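Local coordinates for coelenterazine-binding protein with bound coelenterazine (Renilla muelleri, PDB 2HPS) that binds coelenterazine, a luciferin, probably making it available to luciferase and oxygen only when calcium is bound, at residues Ala10-Lys15 and Ser88-Lys93; Glu95-Ala100 and Phe167-Glu172; Asn145-Asn150 and Leu161-Asp166. All coordinates share one frame; numbering follows the deposited sequence. Where two conformers were deposited one is given.

Contact 1 of 3, residues Ala10-Lys15 and Ser88-Lys93; sequences AYHLRK and SLLKMK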
loop_
_atom_site.group_PDB
_atom_site.type_symbol
_atom_site.label_atom_id
_atom_site.label_comp_id
_atom_site.label_asym_id
_atom_site.label_seq_id
_atom_site.Cartn_x
_atom_site.Cartn_y
_atom_site.Cartn_z
ATOM N N ALA A 10 14.521 1.116 12.379
ATOM C CA ALA A 10 13.379 1.478 13.228
ATOM C C ALA A 10 12.308 2.190 12.422
ATOM O O ALA A 10 11.129 1.837 12.500
ATOM C CB ALA A 10 13.835 2.362 14.410
ATOM N N TYR A 11 12.728 3.172 11.622
ATOM C CA TYR A 11 11.780 3.971 10.854
ATOM C C TYR A 11 11.096 3.110 9.777
ATOM O O TYR A 11 9.884 3.176 9.595
ATOM C CB TYR A 11 12.484 5.191 10.237
ATOM C CG TYR A 11 11.553 6.008 9.370
ATOM C CD1 TYR A 11 10.447 6.667 9.930
ATOM C CD2 TYR A 11 11.724 6.053 7.985
ATOM C CE1 TYR A 11 9.553 7.398 9.131
ATOM C CE2 TYR A 11 10.837 6.768 7.182
ATOM C CZ TYR A 11 9.756 7.430 7.752
ATOM O OH TYR A 11 8.889 8.152 6.962
ATOM N N HIS A 12 11.886 2.297 9.076
ATOM C CA HIS A 12 11.305 1.439 8.038
ATOM C C HIS A 12 10.299 0.463 8.624
ATOM O O HIS A 12 9.195 0.306 8.086
ATOM C CB HIS A 12 12.373 0.699 7.239
ATOM C CG HIS A 12 11.856 0.172 5.944
ATOM N ND1 HIS A 12 11.193 -1.033 5.844
ATOM C CD2 HIS A 12 11.835 0.724 4.707
ATOM C CE1 HIS A 12 10.792 -1.203 4.594
ATOM N NE2 HIS A 12 11.185 -0.161 3.882
ATOM N N LEU A 13 10.637 -0.144 9.765
ATOM C CA LEU A 13 9.671 -1.040 10.426
ATOM C C LEU A 13 8.405 -0.320 10.863
ATOM O O LEU A 13 7.317 -0.902 10.856
ATOM C CB LEU A 13 10.309 -1.718 11.647
ATOM C CG LEU A 13 11.357 -2.798 11.388
ATOM C CD1 LEU A 13 12.086 -3.137 12.700
ATOM C CD2 LEU A 13 10.667 -4.060 10.841
ATOM N N ARG A 14 8.559 0.921 11.325
ATOM C CA ARG A 14 7.416 1.757 11.707
ATOM C C ARG A 14 6.484 1.987 10.524
ATOM O O ARG A 14 5.263 1.849 10.656
ATOM C CB ARG A 14 7.893 3.086 12.286
ATOM C CG ARG A 14 6.769 3.963 12.853
ATOM C CD ARG A 14 7.376 5.219 13.529
ATOM N NE ARG A 14 6.339 6.107 14.044
ATOM C CZ ARG A 14 5.764 6.000 15.237
ATOM N NH1 ARG A 14 6.104 5.009 16.071
ATOM N NH2 ARG A 14 4.815 6.884 15.591
ATOM N N LYS A 15 7.071 2.257 9.354
ATOM C CA LYS A 15 6.297 2.376 8.140
ATOM C C LYS A 15 5.578 1.060 7.835
ATOM O O LYS A 15 4.375 1.050 7.567
ATOM C CB LYS A 15 7.191 2.781 6.975
ATOM C CG LYS A 15 7.662 4.247 7.030
ATOM C CD LYS A 15 8.301 4.687 5.723
ATOM C CE LYS A 15 9.582 3.905 5.386
ATOM N NZ LYS A 15 10.223 4.387 4.075
ATOM N N SER A 88 12.369 -8.267 3.476
ATOM C CA SER A 88 12.206 -8.519 2.025
ATOM C C SER A 88 12.529 -7.306 1.153
ATOM O O SER A 88 13.336 -7.401 0.213
ATOM C CB SER A 88 10.835 -9.109 1.693
ATOM O OG SER A 88 9.774 -8.277 2.107
ATOM N N LEU A 89 11.911 -6.166 1.475
ATOM C CA LEU A 89 12.084 -4.952 0.668
ATOM C C LEU A 89 13.491 -4.406 0.667
ATOM O O LEU A 89 13.980 -3.986 -0.375
ATOM C CB LEU A 89 11.111 -3.858 1.118
ATOM C CG LEU A 89 9.666 -4.150 0.728
ATOM C CD1 LEU A 89 8.705 -3.307 1.561
ATOM C CD2 LEU A 89 9.457 -3.937 -0.789
ATOM N N LEU A 90 14.154 -4.410 1.826
ATOM C CA LEU A 90 15.470 -3.767 1.914
ATOM C C LEU A 90 16.606 -4.612 1.322
ATOM O O LEU A 90 17.705 -4.106 1.116
ATOM C CB LEU A 90 15.770 -3.308 3.352
ATOM C CG LEU A 90 14.847 -2.181 3.864
ATOM C CD1 LEU A 90 15.286 -1.695 5.260
ATOM C CD2 LEU A 90 14.728 -1.000 2.892
ATOM N N LYS A 91 16.310 -5.878 1.042
ATOM C CA LYS A 91 17.230 -6.830 0.397
ATOM C C LYS A 91 17.272 -6.612 -1.128
ATOM O O LYS A 91 18.250 -6.983 -1.804
ATOM C CB LYS A 91 16.745 -8.254 0.699
ATOM C CG LYS A 91 17.724 -9.398 0.436
ATOM C CD LYS A 91 17.104 -10.739 0.854
HETATM N N MSE A 92 16.213 -6.013 -1.667
HETATM C CA MSE A 92 16.010 -6.006 -3.123
HETATM C C MSE A 92 16.945 -5.062 -3.829
HETATM O O MSE A 92 17.252 -3.983 -3.316
HETATM C CB MSE A 92 14.574 -5.638 -3.474
HETATM C CG MSE A 92 13.550 -6.643 -3.002
HETATM SE SE MSE A 92 11.813 -5.953 -3.465
HETATM C CE MSE A 92 10.649 -7.253 -2.590
ATOM N N LYS A 93 17.370 -5.464 -5.027
ATOM C CA LYS A 93 18.244 -4.647 -5.868
ATOM C C LYS A 93 17.778 -4.671 -7.314
ATOM O O LYS A 93 17.203 -5.674 -7.775
ATOM C CB LYS A 93 19.684 -5.181 -5.838
ATOM C CG LYS A 93 20.335 -5.260 -4.459
ATOM C CD LYS A 93 20.621 -3.864 -3.916
#

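Contact 2 of 3, residues Glu95-Ala100 and Phe167-Glu172; sequences EEKAMA and FLFGLE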
loop_
_atom_site.group_PDB
_atom_site.type_symbol
_atom_site.label_atom_id
_atom_site.label_comp_id
_atom_site.label_asym_id
_atom_site.label_seq_id
_atom_site.Cartn_x
_atom_site.Cartn_y
_atom_site.Cartn_z
ATOM N N GLU A 95 16.232 -4.717 -10.754
ATOM C CA GLU A 95 14.913 -5.087 -11.266
ATOM C C GLU A 95 13.958 -5.614 -10.184
ATOM O O GLU A 95 12.747 -5.512 -10.332
ATOM C CB GLU A 95 15.058 -6.084 -12.436
ATOM C CG GLU A 95 13.728 -6.556 -13.024
ATOM C CD GLU A 95 13.176 -7.794 -12.330
ATOM O OE1 GLU A 95 13.848 -8.385 -11.440
ATOM O OE2 GLU A 95 12.047 -8.175 -12.667
ATOM N N GLU A 96 14.500 -6.154 -9.092
ATOM C CA GLU A 96 13.657 -6.619 -7.980
ATOM C C GLU A 96 12.779 -5.494 -7.445
ATOM O O GLU A 96 11.594 -5.699 -7.113
ATOM C CB GLU A 96 14.529 -7.205 -6.870
ATOM C CG GLU A 96 15.182 -8.520 -7.292
ATOM C CD GLU A 96 16.268 -8.983 -6.339
ATOM O OE1 GLU A 96 16.728 -8.187 -5.494
ATOM O OE2 GLU A 96 16.689 -10.152 -6.475
ATOM N N LYS A 97 13.348 -4.297 -7.425
ATOM C CA LYS A 97 12.623 -3.127 -6.921
ATOM C C LYS A 97 11.516 -2.685 -7.871
ATOM O O LYS A 97 10.521 -2.105 -7.435
ATOM C CB LYS A 97 13.602 -1.979 -6.639
ATOM C CG LYS A 97 14.640 -2.296 -5.546
ATOM C CD LYS A 97 15.590 -1.117 -5.314
ATOM C CE LYS A 97 14.848 0.130 -4.841
ATOM N NZ LYS A 97 15.838 1.186 -4.414
ATOM N N ALA A 98 11.694 -2.943 -9.171
ATOM C CA ALA A 98 10.646 -2.687 -10.162
ATOM C C ALA A 98 9.474 -3.636 -9.978
ATOM O O ALA A 98 8.315 -3.225 -10.078
ATOM C CB ALA A 98 11.216 -2.789 -11.603
HETATM N N MSE A 99 9.767 -4.901 -9.681
HETATM C CA MSE A 99 8.698 -5.855 -9.426
HETATM C C MSE A 99 7.937 -5.479 -8.165
HETATM O O MSE A 99 6.730 -5.720 -8.071
HETATM C CB MSE A 99 9.241 -7.278 -9.305
HETATM C CG MSE A 99 9.594 -7.902 -10.622
HETATM SE SE MSE A 99 8.042 -7.993 -11.851
HETATM C CE MSE A 99 6.710 -8.521 -10.725
ATOM N N ALA A 100 8.643 -4.881 -7.198
ATOM C CA ALA A 100 8.027 -4.521 -5.907
ATOM C C ALA A 100 6.936 -3.455 -5.979
ATOM O O ALA A 100 6.103 -3.345 -5.061
ATOM C CB ALA A 100 9.089 -4.099 -4.917
ATOM N N PHE A 167 7.957 5.339 0.222
ATOM C CA PHE A 167 7.382 4.548 1.313
ATOM C C PHE A 167 8.032 3.166 1.404
ATOM O O PHE A 167 8.437 2.742 2.480
ATOM C CB PHE A 167 5.882 4.416 1.150
ATOM C CG PHE A 167 5.224 3.723 2.320
ATOM C CD1 PHE A 167 4.923 4.440 3.476
ATOM C CD2 PHE A 167 4.939 2.364 2.279
ATOM C CE1 PHE A 167 4.333 3.814 4.581
ATOM C CE2 PHE A 167 4.341 1.720 3.388
ATOM C CZ PHE A 167 4.028 2.447 4.531
ATOM N N LEU A 168 8.138 2.470 0.272
ATOM C CA LEU A 168 8.612 1.081 0.294
ATOM C C LEU A 168 10.108 0.915 0.557
ATOM O O LEU A 168 10.510 -0.059 1.207
ATOM C CB LEU A 168 8.210 0.357 -1.003
ATOM C CG LEU A 168 6.724 0.026 -1.178
ATOM C CD1 LEU A 168 6.561 -0.647 -2.543
ATOM C CD2 LEU A 168 6.171 -0.860 -0.051
ATOM N N PHE A 169 10.934 1.844 0.074
ATOM C CA PHE A 169 12.384 1.692 0.135
ATOM C C PHE A 169 13.146 2.763 0.905
ATOM O O PHE A 169 14.350 2.604 1.149
ATOM C CB PHE A 169 12.973 1.591 -1.287
ATOM C CG PHE A 169 12.409 0.457 -2.073
ATOM C CD1 PHE A 169 12.707 -0.849 -1.733
ATOM C CD2 PHE A 169 11.563 0.696 -3.158
ATOM C CE1 PHE A 169 12.177 -1.906 -2.461
ATOM C CE2 PHE A 169 11.029 -0.352 -3.881
ATOM C CZ PHE A 169 11.331 -1.652 -3.530
ATOM N N GLY A 170 12.463 3.846 1.265
ATOM C CA GLY A 170 13.100 4.969 1.946
ATOM C C GLY A 170 13.589 4.599 3.337
ATOM O O GLY A 170 12.875 3.942 4.086
ATOM N N LEU A 171 14.812 5.013 3.657
ATOM C CA LEU A 171 15.395 4.779 4.983
ATOM C C LEU A 171 15.311 6.033 5.832
ATOM O O LEU A 171 15.500 5.975 7.055
ATOM C CB LEU A 171 16.856 4.363 4.863
ATOM C CG LEU A 171 17.122 3.057 4.112
ATOM C CD1 LEU A 171 18.617 2.778 4.051
ATOM C CD2 LEU A 171 16.384 1.916 4.739
ATOM N N GLU A 172 15.082 7.159 5.165
ATOM C CA GLU A 172 14.966 8.446 5.834
ATOM C C GLU A 172 13.538 8.936 5.725
ATOM O O GLU A 172 12.850 8.694 4.731
ATOM C CB GLU A 172 15.918 9.465 5.202
ATOM C CG GLU A 172 17.287 9.577 5.893
ATOM C CD GLU A 172 18.157 8.362 5.711
ATOM O OE1 GLU A 172 18.370 7.937 4.551
ATOM O OE2 GLU A 172 18.642 7.833 6.736
#

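Contact 3 of 3, residues Asn145-Asn150 and Leu161-Asp166; sequences NTLDFN and LVTVND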
loop_
_atom_site.group_PDB
_atom_site.type_symbol
_atom_site.label_atom_id
_atom_site.label_comp_id
_atom_site.label_asym_id
_atom_site.label_seq_id
_atom_site.Cartn_x
_atom_site.Cartn_y
_atom_site.Cartn_z
ATOM N N ASN A 145 -4.216 15.370 -0.644
ATOM C CA ASN A 145 -3.564 16.683 -0.667
ATOM C C ASN A 145 -2.040 16.598 -0.541
ATOM O O ASN A 145 -1.307 17.296 -1.235
ATOM C CB ASN A 145 -4.154 17.568 0.433
ATOM C CG ASN A 145 -3.658 19.007 0.348
ATOM O OD1 ASN A 145 -3.806 19.658 -0.698
ATOM N ND2 ASN A 145 -3.066 19.505 1.443
ATOM N N THR A 146 -1.560 15.722 0.336
ATOM C CA THR A 146 -0.135 15.520 0.502
ATOM C C THR A 146 0.507 14.832 -0.723
ATOM O O THR A 146 1.575 15.244 -1.192
ATOM C CB THR A 146 0.181 14.750 1.819
ATOM O OG1 THR A 146 -0.343 15.473 2.961
ATOM C CG2 THR A 146 1.699 14.551 1.965
ATOM N N LEU A 147 -0.146 13.799 -1.254
ATOM C CA LEU A 147 0.416 13.065 -2.388
ATOM C C LEU A 147 0.409 13.879 -3.675
ATOM O O LEU A 147 1.187 13.616 -4.594
ATOM C CB LEU A 147 -0.329 11.750 -2.594
ATOM C CG LEU A 147 0.341 10.529 -1.957
ATOM C CD1 LEU A 147 0.480 10.673 -0.468
ATOM C CD2 LEU A 147 -0.505 9.304 -2.248
ATOM N N ASP A 148 -0.484 14.861 -3.716
ATOM C CA ASP A 148 -0.533 15.885 -4.765
ATOM C C ASP A 148 0.570 16.904 -4.448
ATOM O O ASP A 148 0.296 18.070 -4.099
ATOM C CB ASP A 148 -1.931 16.536 -4.763
ATOM C CG ASP A 148 -2.092 17.645 -5.816
ATOM O OD1 ASP A 148 -1.367 17.657 -6.837
ATOM O OD2 ASP A 148 -2.973 18.505 -5.600
ATOM N N PHE A 149 1.821 16.458 -4.548
ATOM C CA PHE A 149 2.938 17.253 -4.056
ATOM C C PHE A 149 3.272 18.422 -4.979
ATOM O O PHE A 149 3.936 19.394 -4.560
ATOM C CB PHE A 149 4.156 16.385 -3.686
ATOM C CG PHE A 149 4.736 15.579 -4.834
ATOM C CD1 PHE A 149 5.561 16.190 -5.790
ATOM C CD2 PHE A 149 4.533 14.208 -4.903
ATOM C CE1 PHE A 149 6.128 15.444 -6.825
ATOM C CE2 PHE A 149 5.105 13.454 -5.931
ATOM C CZ PHE A 149 5.905 14.070 -6.885
ATOM N N ASN A 150 2.795 18.337 -6.220
ATOM C CA ASN A 150 2.847 19.489 -7.119
ATOM C C ASN A 150 1.620 20.385 -7.042
ATOM O O ASN A 150 1.566 21.419 -7.718
ATOM C CB ASN A 150 3.140 19.045 -8.553
ATOM C CG ASN A 150 4.571 18.581 -8.711
ATOM O OD1 ASN A 150 5.494 19.180 -8.146
ATOM N ND2 ASN A 150 4.764 17.497 -9.440
ATOM N N LEU A 161 4.103 7.077 -8.167
ATOM C CA LEU A 161 5.263 6.180 -8.059
ATOM C C LEU A 161 6.404 6.741 -7.180
ATOM O O LEU A 161 7.114 5.986 -6.508
ATOM C CB LEU A 161 5.760 5.784 -9.462
ATOM C CG LEU A 161 6.604 4.524 -9.663
ATOM C CD1 LEU A 161 5.969 3.271 -9.026
ATOM C CD2 LEU A 161 6.831 4.330 -11.164
ATOM N N VAL A 162 6.587 8.064 -7.177
ATOM C CA VAL A 162 7.569 8.682 -6.286
ATOM C C VAL A 162 7.240 8.342 -4.814
ATOM O O VAL A 162 8.118 7.903 -4.040
ATOM C CB VAL A 162 7.638 10.208 -6.521
ATOM C CG1 VAL A 162 8.384 10.912 -5.349
ATOM C CG2 VAL A 162 8.303 10.478 -7.901
ATOM N N THR A 163 5.973 8.522 -4.463
ATOM C CA THR A 163 5.489 8.231 -3.104
ATOM C C THR A 163 5.637 6.741 -2.774
ATOM O O THR A 163 6.141 6.384 -1.703
ATOM C CB THR A 163 4.032 8.697 -2.923
ATOM O OG1 THR A 163 4.021 10.133 -2.946
ATOM C CG2 THR A 163 3.468 8.234 -1.560
ATOM N N VAL A 164 5.225 5.884 -3.706
ATOM C CA VAL A 164 5.336 4.431 -3.483
ATOM C C VAL A 164 6.784 4.030 -3.225
ATOM O O VAL A 164 7.089 3.317 -2.267
ATOM C CB VAL A 164 4.778 3.647 -4.692
ATOM C CG1 VAL A 164 5.094 2.179 -4.565
ATOM C CG2 VAL A 164 3.268 3.877 -4.802
ATOM N N ASN A 165 7.700 4.473 -4.078
ATOM C CA ASN A 165 9.111 4.150 -3.862
ATOM C C ASN A 165 9.650 4.674 -2.542
ATOM O O ASN A 165 10.408 3.992 -1.856
ATOM C CB ASN A 165 9.945 4.649 -5.041
ATOM C CG ASN A 165 9.934 3.665 -6.184
ATOM O OD1 ASN A 165 10.567 2.612 -6.090
ATOM N ND2 ASN A 165 9.214 3.983 -7.259
ATOM N N ASP A 166 9.264 5.894 -2.189
ATOM C CA ASP A 166 9.769 6.467 -0.953
ATOM C C ASP A 166 9.235 5.688 0.262
ATOM O O ASP A 166 9.988 5.376 1.193
ATOM C CB ASP A 166 9.218 7.900 -0.956
ATOM C CG ASP A 166 9.642 8.712 0.230
ATOM O OD1 ASP A 166 10.408 8.208 1.085
ATOM O OD2 ASP A 166 9.192 9.881 0.275
HETATM O O HOH W 1 2.257 11.165 -4.876
#

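Contact 1 of 3, residues Ala10-Lys15 and Ser88-Lys93
H12 swings its CG opposite the backbone nitrogen (chi1 -162°), which sends the imidazole straight across to helix 78-91, while L90 sets CG opposite its own carbonyl carbon (chi1 -66°) and brings both methyls to the ring. H12 and L90 overlap side by side, pointing opposite ways. L90 CD2 lies over one face of the imidazole, 4.0 Å from the centroid of the H12 ring and 24° off the normal, a CH-pi contact displaced toward the rim on the NE2 side. The other methyl sits nearer the root of the ring, with CD1 of L90 4.0 Å from CG of H12. L89 comes in at the edge, its CD1 4.2 Å from CE1 of H12. NE2 is hydrogen-bonded to the carbonyl O of L168, and ND1 to OG1 of T86, a turn before L90 on helix 78-91 itself. With both nitrogens held and a leucine over the face, the buried imidazole has its rotation fixed. Here the first helix of one EF-hand, 6-21, packs on the last helix of the next, 78-91, as is characteristic of paired EF-hands, whose short loop strands 30-32 and 75-77 also join antiparallel.

Contact 2 of 3, residues Glu95-Ala100 and Phe167-Glu172
K97 runs along the phenyl ring of F169, touching it with CB, CG and CE. At the start, CB of K97 is 3.9 Å from CZ of F169, at the far end of the ring. The next carbon, CG, keeps to the same region, 3.9 Å from CZ and only slightly farther from CE1. CD stands a little off the ring, and a bend at chi3 (61°) then drops CE over the middle of it: K97 CE is 3.7 Å from the F169 centroid and 11° off the normal, a CH-pi contact squarely over the face. The tip goes farther toward the root of the phenylalanine, so that NZ of K97 makes an off-centre cation-pi contact, 4.6 Å from the centroid of the F169 ring. A bound glycerol, probably from the crystallisation liquor, also lies close to the lysine.

The opposite face of the ring rests on CB of its chain neighbour L168, toward the rim, and the edge meets A100, whose CB is 3.6 Å from CZ of F169. L168 adds its own contact, CD1 lying 3.7 Å from the carbonyl O of A100. Without the F169 ring, as with an alanine here, the chain and ammonium of K97 would probably lose their aromatic surface and a gap would open beside the methyl of A100.

The short helix 95-99, which follows helix 78-91 and precedes helix 102-111, thus packs on the C-terminal end of helix 157-169, just where G170 leaves helical geometry. L89 of helix 78-91 touches A100, L168 and F169, selenomethionine M92 lies against K97 and A100, and L168 also rests on R19 of helix 6-21.

Contact 3 of 3, residues Asn145-Asn150 and Leu161-Asp166
T163 and L147 meet inside the fourth EF-hand, where the entering helix 137-147 and the exiting helix 157-169 close on each other across the calcium loop. T163 presents both of its branches to L147, standing roughly perpendicular to that side chain: CG of L147 is 3.8 Å from OG1 of T163 and 3.9 Å from its CG2, with CD1 of L147 also near that methyl. Two residues on, past an inverse gamma turn centred on D148, comes F149. Its CG sits between the backbone nitrogen and carbonyl carbon (chi1 61°), and this turns the ring toward V162, where CE2 of F149 touches CB of V162 at 4.2 Å, a loose apolar contact met obliquely. D148 and N150 are probably calcium ligands; no metal occupies the loop in this model. The carboxylate of D148 accepts hydrogen bonds from the backbone N of N152 and of G153, while N150 ND2 binds E159. The side chain of L147 comes within about 5 Å of the bound c2-hydroxy-coelenterazine. The polar end of T163 is tied back to the entering helix through one water, which donates to the carbonyl O of L147 at 2.7 Å and lies 2.8 Å from OG1 of T163.

Contact 1 closes along the chain before the other two open, and contact 3 is nested inside the loop closed by contact 2. Contacts 2 and 3 share helix 157-169, their centres about 14 Å apart, one at its C-terminal end and the other nearly two turns earlier. Contacts 1 and 2 are neighbours, with centres about 8 Å apart; helices 78-91 and 95-99 follow each other. The centres of contacts 1 and 3 are about 18 Å apart, although K15 also comes close to D166 O. Contact 1 lies in the N-terminal EF-hand pair, contacts 2 and 3 in the C-terminal half; the halves meet through K15 and H12, which reach carbonyls ending helix 157-169, near the coelenterazine.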